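PDB 1HQO: URE2 protein from Saccharomyces cerevisiae, which represses genes for nitrogen utilization by holding phosphorylated GATA transcriptional activators in the cytoplasm, and has glutathione peroxidase activity. Local coordinates for residues S37-H42 with N102-S107; G29-I34 with A87-L92. All blocks are in the same frame, centred on the assembly; numbering follows the deposited sequence.

Interaction 1: S37-H42 with N102-S107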
ATOM      1  N   SER A  37      17.785  10.630  -0.564  1.00 58.58           N
ATOM      2  CA  SER A  37      18.912  11.190  -1.326  1.00 60.21           C
ATOM      3  C   SER A  37      18.507  12.003  -2.553  1.00 61.03           C
ATOM      4  O   SER A  37      19.096  13.038  -2.843  1.00 62.22           O
ATOM      5  CB  SER A  37      19.882  10.078  -1.768  1.00 59.81           C
ATOM      6  OG  SER A  37      20.579   9.511  -0.666  1.00 62.85           O
ATOM      7  N   GLU A  38      17.497  11.531  -3.268  1.00 62.96           N
ATOM      8  CA  GLU A  38      17.030  12.182  -4.478  1.00 63.93           C
ATOM      9  C   GLU A  38      16.287  13.484  -4.172  1.00 64.30           C
ATOM     10  O   GLU A  38      16.089  14.328  -5.047  1.00 65.78           O
ATOM     11  CB  GLU A  38      16.130  11.210  -5.240  1.00 64.40           C
ATOM     12  CG  GLU A  38      16.012  11.476  -6.727  1.00 68.62           C
ATOM     13  CD  GLU A  38      17.267  11.099  -7.486  1.00 69.78           C
ATOM     14  OE1 GLU A  38      17.667   9.918  -7.437  1.00 71.84           O
ATOM     15  OE2 GLU A  38      17.864  11.984  -8.135  1.00 71.75           O
ATOM     16  N   LEU A  39      15.868  13.638  -2.924  1.00 63.58           N
ATOM     17  CA  LEU A  39      15.170  14.839  -2.493  1.00 61.86           C
ATOM     18  C   LEU A  39      16.123  15.756  -1.727  1.00 61.97           C
ATOM     19  O   LEU A  39      15.774  16.875  -1.362  1.00 61.80           O
ATOM     20  CB  LEU A  39      13.979  14.479  -1.607  1.00 61.38           C
ATOM     21  CG  LEU A  39      12.755  13.932  -2.331  1.00 61.27           C
ATOM     22  CD1 LEU A  39      11.595  13.894  -1.355  1.00 60.19           C
ATOM     23  CD2 LEU A  39      12.406  14.820  -3.519  1.00 60.87           C
ATOM     24  N   GLY A  40      17.332  15.282  -1.467  1.00 61.73           N
ATOM     25  CA  GLY A  40      18.285  16.123  -0.767  1.00 62.05           C
ATOM     26  C   GLY A  40      18.365  15.951   0.738  1.00 62.83           C
ATOM     27  O   GLY A  40      19.448  16.051   1.313  1.00 64.13           O
ATOM     28  N   PHE A  41      17.229  15.697   1.378  1.00 61.74           N
ATOM     29  CA  PHE A  41      17.162  15.520   2.829  1.00 61.87           C
ATOM     30  C   PHE A  41      18.350  14.802   3.422  1.00 62.64           C
ATOM     31  O   PHE A  41      18.839  13.824   2.859  1.00 62.60           O
ATOM     32  CB  PHE A  41      15.896  14.754   3.196  1.00 60.93           C
ATOM     33  CG  PHE A  41      14.629  15.471   2.830  1.00 59.89           C
ATOM     34  CD1 PHE A  41      13.493  14.761   2.498  1.00 59.82           C
ATOM     35  CD2 PHE A  41      14.584  16.863   2.795  1.00 61.95           C
ATOM     36  CE1 PHE A  41      12.335  15.410   2.142  1.00 60.98           C
ATOM     37  CE2 PHE A  41      13.429  17.525   2.439  1.00 63.02           C
ATOM     38  CZ  PHE A  41      12.299  16.794   2.109  1.00 61.82           C
ATOM     39  N   HIS A  42      18.804  15.290   4.573  1.00 63.25           N
ATOM     40  CA  HIS A  42      19.941  14.690   5.267  1.00 65.09           C
ATOM     41  C   HIS A  42      19.414  13.599   6.191  1.00 62.29           C
ATOM     42  O   HIS A  42      18.512  13.837   6.990  1.00 61.92           O
ATOM     43  CB  HIS A  42      20.703  15.750   6.086  1.00 70.26           C
ATOM     44  CG  HIS A  42      22.052  15.293   6.548  1.00 75.59           C
ATOM     45  ND1 HIS A  42      23.143  15.224   5.704  1.00 78.19           N
ATOM     46  CD2 HIS A  42      22.470  14.806   7.744  1.00 77.81           C
ATOM     47  CE1 HIS A  42      24.171  14.711   6.358  1.00 79.74           C
ATOM     48  NE2 HIS A  42      23.789  14.448   7.599  1.00 79.65           N
ATOM     49  N   ASN A 102       8.187  23.262  -5.159  1.00 69.28           N
ATOM     50  CA  ASN A 102       8.528  22.456  -6.328  1.00 69.25           C
ATOM     51  C   ASN A 102       8.257  20.952  -6.084  1.00 68.34           C
ATOM     52  O   ASN A 102       8.981  20.313  -5.315  1.00 68.13           O
ATOM     53  CB  ASN A 102       9.999  22.694  -6.677  1.00 69.18           C
ATOM     54  CG  ASN A 102      10.421  21.969  -7.924  1.00 70.88           C
ATOM     55  OD1 ASN A 102       9.625  21.781  -8.843  1.00 72.13           O
ATOM     56  ND2 ASN A 102      11.684  21.567  -7.975  1.00 72.07           N
ATOM     57  N   PRO A 103       7.219  20.371  -6.754  1.00 67.50           N
ATOM     58  CA  PRO A 103       6.814  18.960  -6.635  1.00 64.59           C
ATOM     59  C   PRO A 103       7.745  17.947  -7.308  1.00 60.63           C
ATOM     60  O   PRO A 103       7.385  17.312  -8.306  1.00 61.88           O
ATOM     61  CB  PRO A 103       5.415  18.961  -7.255  1.00 65.81           C
ATOM     62  CG  PRO A 103       5.573  19.895  -8.390  1.00 67.15           C
ATOM     63  CD  PRO A 103       6.356  21.050  -7.749  1.00 68.41           C
ATOM     64  N   LEU A 104       8.933  17.787  -6.737  1.00 56.09           N
ATOM     65  CA  LEU A 104       9.931  16.882  -7.281  1.00 53.44           C
ATOM     66  C   LEU A 104       9.551  15.436  -6.987  1.00 53.38           C
ATOM     67  O   LEU A 104       9.089  15.123  -5.882  1.00 53.83           O
ATOM     68  CB  LEU A 104      11.302  17.226  -6.681  1.00 51.01           C
ATOM     69  CG  LEU A 104      12.555  16.695  -7.382  1.00 50.80           C
ATOM     70  CD1 LEU A 104      12.448  16.949  -8.887  1.00 51.53           C
ATOM     71  CD2 LEU A 104      13.793  17.353  -6.771  1.00 46.00           C
ATOM     72  N   LEU A 105       9.734  14.568  -7.983  1.00 52.03           N
ATOM     73  CA  LEU A 105       9.414  13.149  -7.842  1.00 50.01           C
ATOM     74  C   LEU A 105       7.945  13.014  -7.478  1.00 49.87           C
ATOM     75  O   LEU A 105       7.490  11.954  -7.041  1.00 50.51           O
ATOM     76  CB  LEU A 105      10.247  12.523  -6.723  1.00 49.72           C
ATOM     77  CG  LEU A 105      11.765  12.593  -6.787  1.00 51.33           C
ATOM     78  CD1 LEU A 105      12.320  12.083  -5.479  1.00 48.95           C
ATOM     79  CD2 LEU A 105      12.289  11.764  -7.946  1.00 50.41           C
ATOM     80  N   TRP A 106       7.209  14.098  -7.670  1.00 49.43           N
ATOM     81  CA  TRP A 106       5.801  14.148  -7.309  1.00 50.61           C
ATOM     82  C   TRP A 106       5.046  14.933  -8.409  1.00 53.48           C
ATOM     83  O   TRP A 106       5.491  15.002  -9.553  1.00 53.49           O
ATOM     84  CB  TRP A 106       5.739  14.844  -5.937  1.00 46.40           C
ATOM     85  CG  TRP A 106       4.422  14.897  -5.194  1.00 43.52           C
ATOM     86  CD1 TRP A 106       3.974  15.941  -4.420  1.00 42.36           C
ATOM     87  CD2 TRP A 106       3.420  13.867  -5.093  1.00 43.70           C
ATOM     88  NE1 TRP A 106       2.759  15.625  -3.856  1.00 44.58           N
ATOM     89  CE2 TRP A 106       2.399  14.364  -4.255  1.00 42.44           C
ATOM     90  CE3 TRP A 106       3.281  12.579  -5.636  1.00 46.93           C
ATOM     91  CZ2 TRP A 106       1.265  13.614  -3.938  1.00 45.60           C
ATOM     92  CZ3 TRP A 106       2.147  11.832  -5.314  1.00 45.77           C
ATOM     93  CH2 TRP A 106       1.154  12.357  -4.480  1.00 46.35           C
ATOM     94  N   SER A 107       3.898  15.498  -8.076  1.00 56.43           N
ATOM     95  CA  SER A 107       3.161  16.275  -9.051  1.00 60.61           C
ATOM     96  C   SER A 107       2.286  17.266  -8.321  1.00 63.41           C
ATOM     97  O   SER A 107       1.913  17.030  -7.179  1.00 64.52           O
ATOM     98  CB  SER A 107       2.285  15.376  -9.917  1.00 60.35           C
ATOM     99  OG  SER A 107       1.502  16.148 -10.823  1.00 63.28           O
TER

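Interaction 2: G29-I34 with A87-L92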
ATOM      1  N   GLY A  29      13.567  -0.669   2.316  1.00 44.63           N
ATOM      2  CA  GLY A  29      14.403   0.214   3.092  1.00 44.51           C
ATOM      3  C   GLY A  29      15.219   1.083   2.156  1.00 45.31           C
ATOM      4  O   GLY A  29      15.236   2.315   2.285  1.00 44.61           O
ATOM      5  N   PHE A  30      15.905   0.447   1.210  1.00 44.93           N
ATOM      6  CA  PHE A  30      16.718   1.192   0.264  1.00 45.78           C
ATOM      7  C   PHE A  30      15.831   2.043  -0.605  1.00 43.83           C
ATOM      8  O   PHE A  30      16.300   2.939  -1.271  1.00 44.24           O
ATOM      9  CB  PHE A  30      17.557   0.248  -0.587  1.00 49.19           C
ATOM     10  CG  PHE A  30      18.688  -0.416   0.172  1.00 54.48           C
ATOM     11  CD1 PHE A  30      18.528  -1.679   0.736  1.00 57.86           C
ATOM     12  CD2 PHE A  30      19.902   0.236   0.329  1.00 55.57           C
ATOM     13  CE1 PHE A  30      19.553  -2.281   1.442  1.00 59.00           C
ATOM     14  CE2 PHE A  30      20.929  -0.354   1.032  1.00 59.48           C
ATOM     15  CZ  PHE A  30      20.755  -1.619   1.593  1.00 59.53           C
ATOM     16  N   LYS A  31      14.539   1.757  -0.570  1.00 41.68           N
ATOM     17  CA  LYS A  31      13.560   2.512  -1.322  1.00 42.44           C
ATOM     18  C   LYS A  31      13.379   3.887  -0.687  1.00 46.87           C
ATOM     19  O   LYS A  31      13.292   4.880  -1.373  1.00 45.48           O
ATOM     20  CB  LYS A  31      12.222   1.781  -1.332  1.00 40.56           C
ATOM     21  CG  LYS A  31      11.169   2.478  -2.176  1.00 36.09           C
ATOM     22  CD  LYS A  31       9.852   1.731  -2.216  1.00 35.68           C
ATOM     23  CE  LYS A  31       9.059   1.959  -0.963  1.00 32.39           C
ATOM     24  NZ  LYS A  31       7.777   1.224  -1.039  1.00 32.74           N
ATOM     25  N   VAL A  32      13.311   3.953   0.631  1.00 46.87           N
ATOM     26  CA  VAL A  32      13.147   5.240   1.293  1.00 45.44           C
ATOM     27  C   VAL A  32      14.438   6.039   1.181  1.00 44.97           C
ATOM     28  O   VAL A  32      14.412   7.246   0.999  1.00 44.92           O
ATOM     29  CB  VAL A  32      12.822   5.051   2.770  1.00 47.17           C
ATOM     30  CG1 VAL A  32      12.729   6.383   3.455  1.00 48.01           C
ATOM     31  CG2 VAL A  32      11.530   4.299   2.914  1.00 45.09           C
ATOM     32  N   ALA A  33      15.563   5.337   1.292  1.00 44.68           N
ATOM     33  CA  ALA A  33      16.898   5.934   1.214  1.00 45.16           C
ATOM     34  C   ALA A  33      17.093   6.629  -0.115  1.00 48.58           C
ATOM     35  O   ALA A  33      17.564   7.762  -0.185  1.00 50.34           O
ATOM     36  CB  ALA A  33      17.962   4.868   1.378  1.00 41.88           C
ATOM     37  N   ILE A  34      16.744   5.927  -1.180  1.00 49.91           N
ATOM     38  CA  ILE A  34      16.860   6.475  -2.510  1.00 50.18           C
ATOM     39  C   ILE A  34      16.087   7.782  -2.615  1.00 48.81           C
ATOM     40  O   ILE A  34      16.604   8.762  -3.125  1.00 46.86           O
ATOM     41  CB  ILE A  34      16.305   5.493  -3.534  1.00 51.35           C
ATOM     42  CG1 ILE A  34      17.268   4.326  -3.713  1.00 49.00           C
ATOM     43  CG2 ILE A  34      16.045   6.191  -4.820  1.00 50.85           C
ATOM     44  CD1 ILE A  34      16.717   3.209  -4.573  1.00 44.98           C
ATOM     45  N   ALA A  87       3.964   5.229   2.981  1.00 38.32           N
ATOM     46  CA  ALA A  87       3.553   6.434   3.689  1.00 34.36           C
ATOM     47  C   ALA A  87       4.770   7.332   3.907  1.00 36.69           C
ATOM     48  O   ALA A  87       4.639   8.562   3.996  1.00 40.33           O
ATOM     49  CB  ALA A  87       2.919   6.080   5.008  1.00 35.73           C
ATOM     50  N   ILE A  88       5.954   6.720   3.994  1.00 33.15           N
ATOM     51  CA  ILE A  88       7.204   7.466   4.167  1.00 38.15           C
ATOM     52  C   ILE A  88       7.479   8.274   2.888  1.00 44.00           C
ATOM     53  O   ILE A  88       7.882   9.433   2.963  1.00 46.03           O
ATOM     54  CB  ILE A  88       8.411   6.531   4.424  1.00 34.71           C
ATOM     55  CG1 ILE A  88       8.291   5.861   5.787  1.00 34.38           C
ATOM     56  CG2 ILE A  88       9.691   7.322   4.384  1.00 34.67           C
ATOM     57  CD1 ILE A  88       9.376   4.862   6.056  1.00 27.87           C
ATOM     58  N   LEU A  89       7.257   7.658   1.721  1.00 45.79           N
ATOM     59  CA  LEU A  89       7.460   8.329   0.434  1.00 44.18           C
ATOM     60  C   LEU A  89       6.484   9.482   0.234  1.00 40.66           C
ATOM     61  O   LEU A  89       6.894  10.567  -0.165  1.00 40.66           O
ATOM     62  CB  LEU A  89       7.310   7.357  -0.728  1.00 43.90           C
ATOM     63  CG  LEU A  89       8.275   6.192  -0.847  1.00 45.46           C
ATOM     64  CD1 LEU A  89       8.534   5.973  -2.302  1.00 46.15           C
ATOM     65  CD2 LEU A  89       9.562   6.457  -0.114  1.00 45.57           C
ATOM     66  N   LEU A  90       5.199   9.248   0.484  1.00 38.53           N
ATOM     67  CA  LEU A  90       4.218  10.310   0.355  1.00 40.39           C
ATOM     68  C   LEU A  90       4.523  11.444   1.320  1.00 47.67           C
ATOM     69  O   LEU A  90       4.329  12.616   1.000  1.00 50.24           O
ATOM     70  CB  LEU A  90       2.810   9.796   0.624  1.00 35.81           C
ATOM     71  CG  LEU A  90       2.240   8.942  -0.501  1.00 36.00           C
ATOM     72  CD1 LEU A  90       0.773   8.698  -0.247  1.00 34.71           C
ATOM     73  CD2 LEU A  90       2.416   9.639  -1.835  1.00 41.64           C
ATOM     74  N   HIS A  91       4.990  11.098   2.510  1.00 50.30           N
ATOM     75  CA  HIS A  91       5.341  12.111   3.491  1.00 50.73           C
ATOM     76  C   HIS A  91       6.457  13.007   2.939  1.00 52.30           C
ATOM     77  O   HIS A  91       6.259  14.199   2.740  1.00 55.20           O
ATOM     78  CB  HIS A  91       5.810  11.437   4.765  1.00 49.76           C
ATOM     79  CG  HIS A  91       6.177  12.395   5.851  1.00 47.32           C
ATOM     80  ND1 HIS A  91       5.240  13.178   6.495  1.00 47.99           N
ATOM     81  CD2 HIS A  91       7.373  12.680   6.423  1.00 44.59           C
ATOM     82  CE1 HIS A  91       5.848  13.901   7.421  1.00 46.68           C
ATOM     83  NE2 HIS A  91       7.142  13.617   7.398  1.00 43.23           N
ATOM     84  N   LEU A  92       7.620  12.413   2.688  1.00 51.69           N
ATOM     85  CA  LEU A  92       8.778  13.114   2.150  1.00 52.53           C
ATOM     86  C   LEU A  92       8.438  13.961   0.928  1.00 54.62           C
ATOM     87  O   LEU A  92       8.873  15.098   0.803  1.00 55.91           O
ATOM     88  CB  LEU A  92       9.863  12.105   1.758  1.00 51.49           C
ATOM     89  CG  LEU A  92      10.515  11.216   2.830  1.00 53.63           C
ATOM     90  CD1 LEU A  92      11.405  10.160   2.189  1.00 50.06           C
ATOM     91  CD2 LEU A  92      11.333  12.072   3.768  1.00 51.58           C
TER

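Interaction 1: S37-H42 with N102-S107
Leu-104 N donates to Asn-102 O over 2.9 Å, closing an inverse gamma turn centred on Pro-103. A type II turn from Pro-103 to Trp-106 overlaps it, and the positive phi of Leu-105 (58°) fits its third position. This loop, between helices 85-100 and 110-139, leads from the thioredoxin-like N-terminal domain to the helical C-terminal domain of the glutathione S-transferase fold. Its turns aim Leu-104 and Leu-105 at the C-terminal part of helix 27-39, away from the glutathione site.

Leu-105 gives the largest share of the contact, with Leu-39 close behind. Leu-105 CD1 lies 3.4 Å from Leu-39 CD2, tighter than ordinary methyl contact, and 3.7 Å from Leu-39 CG, the two side chains slanting past each other. Leu-39 CD2 also meets Leu-104 CB at 4.1 Å, and so spans both leucines of the turn.

Glu-38 crosses Leu-105 nearly at right angles. With its CG anti to the backbone N (chi1 -156°), that methylene comes 3.9 Å from Leu-105 CD2 and equally near CD1. A bend at chi2 (73°) then turns the chain, whose OE2 forms a salt bridge with Arg-248. Ile-212 and Leu-215 of helix 212-221 also pack on Leu-105.

Between the two segments the contact is therefore one of dispersion and exclusion of water: Glu-38 offers its methylenes to the leucine and its carboxylate to an arginine outside the pair.

Interaction 2: G29-I34 with A87-L92
Helices 27-39 and 85-100 run side by side in the same direction, the axes of residues 29-34 and 87-92 lying 5° from parallel and 10.0 Å apart at closest approach, with the CA atoms of Val-32 and Leu-89 the nearest pair across the contact. In this nitrogen regulation fragment, one piece of a longer protein, they are the first and third helices of the thioredoxin-like N-terminal domain of the glutathione S-transferase fold, and in that fold they share one side of the mixed sheet.

Val-32 is the centre of the contact. Its CG1, anti to the backbone N (chi1 177°), reaches Ile-88 CG2 at 3.3 Å, a pair pressed closer than usual van der Waals distance. The same CG1 meets Leu-92 CD1 at 4.2 Å, one turn further along the partner helix. The other branch, CG2, lies against Ile-88 as well, 3.8 Å from its CG2 and 3.9 Å from its CD1, and the two side chains cross at about a right angle.

Leu-89 comes in beside the fork and meets the backbone: its CD2 is 4.0 Å from Val-32 CA and 4.2 Å from Lys-31 O. Beyond the pair, Ile-88 continues onto Ile-82 of strand 80-82, which ties the helix layer to the sheet, and Leu-90 packs on Leu-90 of the second subunit.

Lys-31 is buried, and its NZ is hydrogen-bonded to Ser-85 OG and Gln-123 OE1, weakly to Asn-28 OD1; these neutral oxygens would suit a charged amine. Asn-28 binds glutathione and Ser-85 is assigned to the same site, so the lysine bridges the starts of both helices there. Extended except for a bend at chi3 (79°), its chain lays CE 4.3 Å from Leu-89 CD1.

How the interactions relate
Both interactions use helix 27-39 and pass down it in order: interaction 2 takes the half near the glutathione site, interaction 1 the far end. The partner changes from a regular helix to the loop following that same helix, 85-100. Interaction 2 is wholly buried, its centre about 7 Å from the centre of the chain; interaction 1, with its centre about 14 Å away, is partly buried. Each is apolar across its interface. Among the touching residues each has one lysine or glutamate, the inner lysine met by neutral oxygens and the outer glutamate by an arginine. Phe-41 CD1 packs 3.7 Å from Leu-92 CD2 and Trp-106 CH2 4.0 Å from Leu-90 CD2, so the two contacts adjoin.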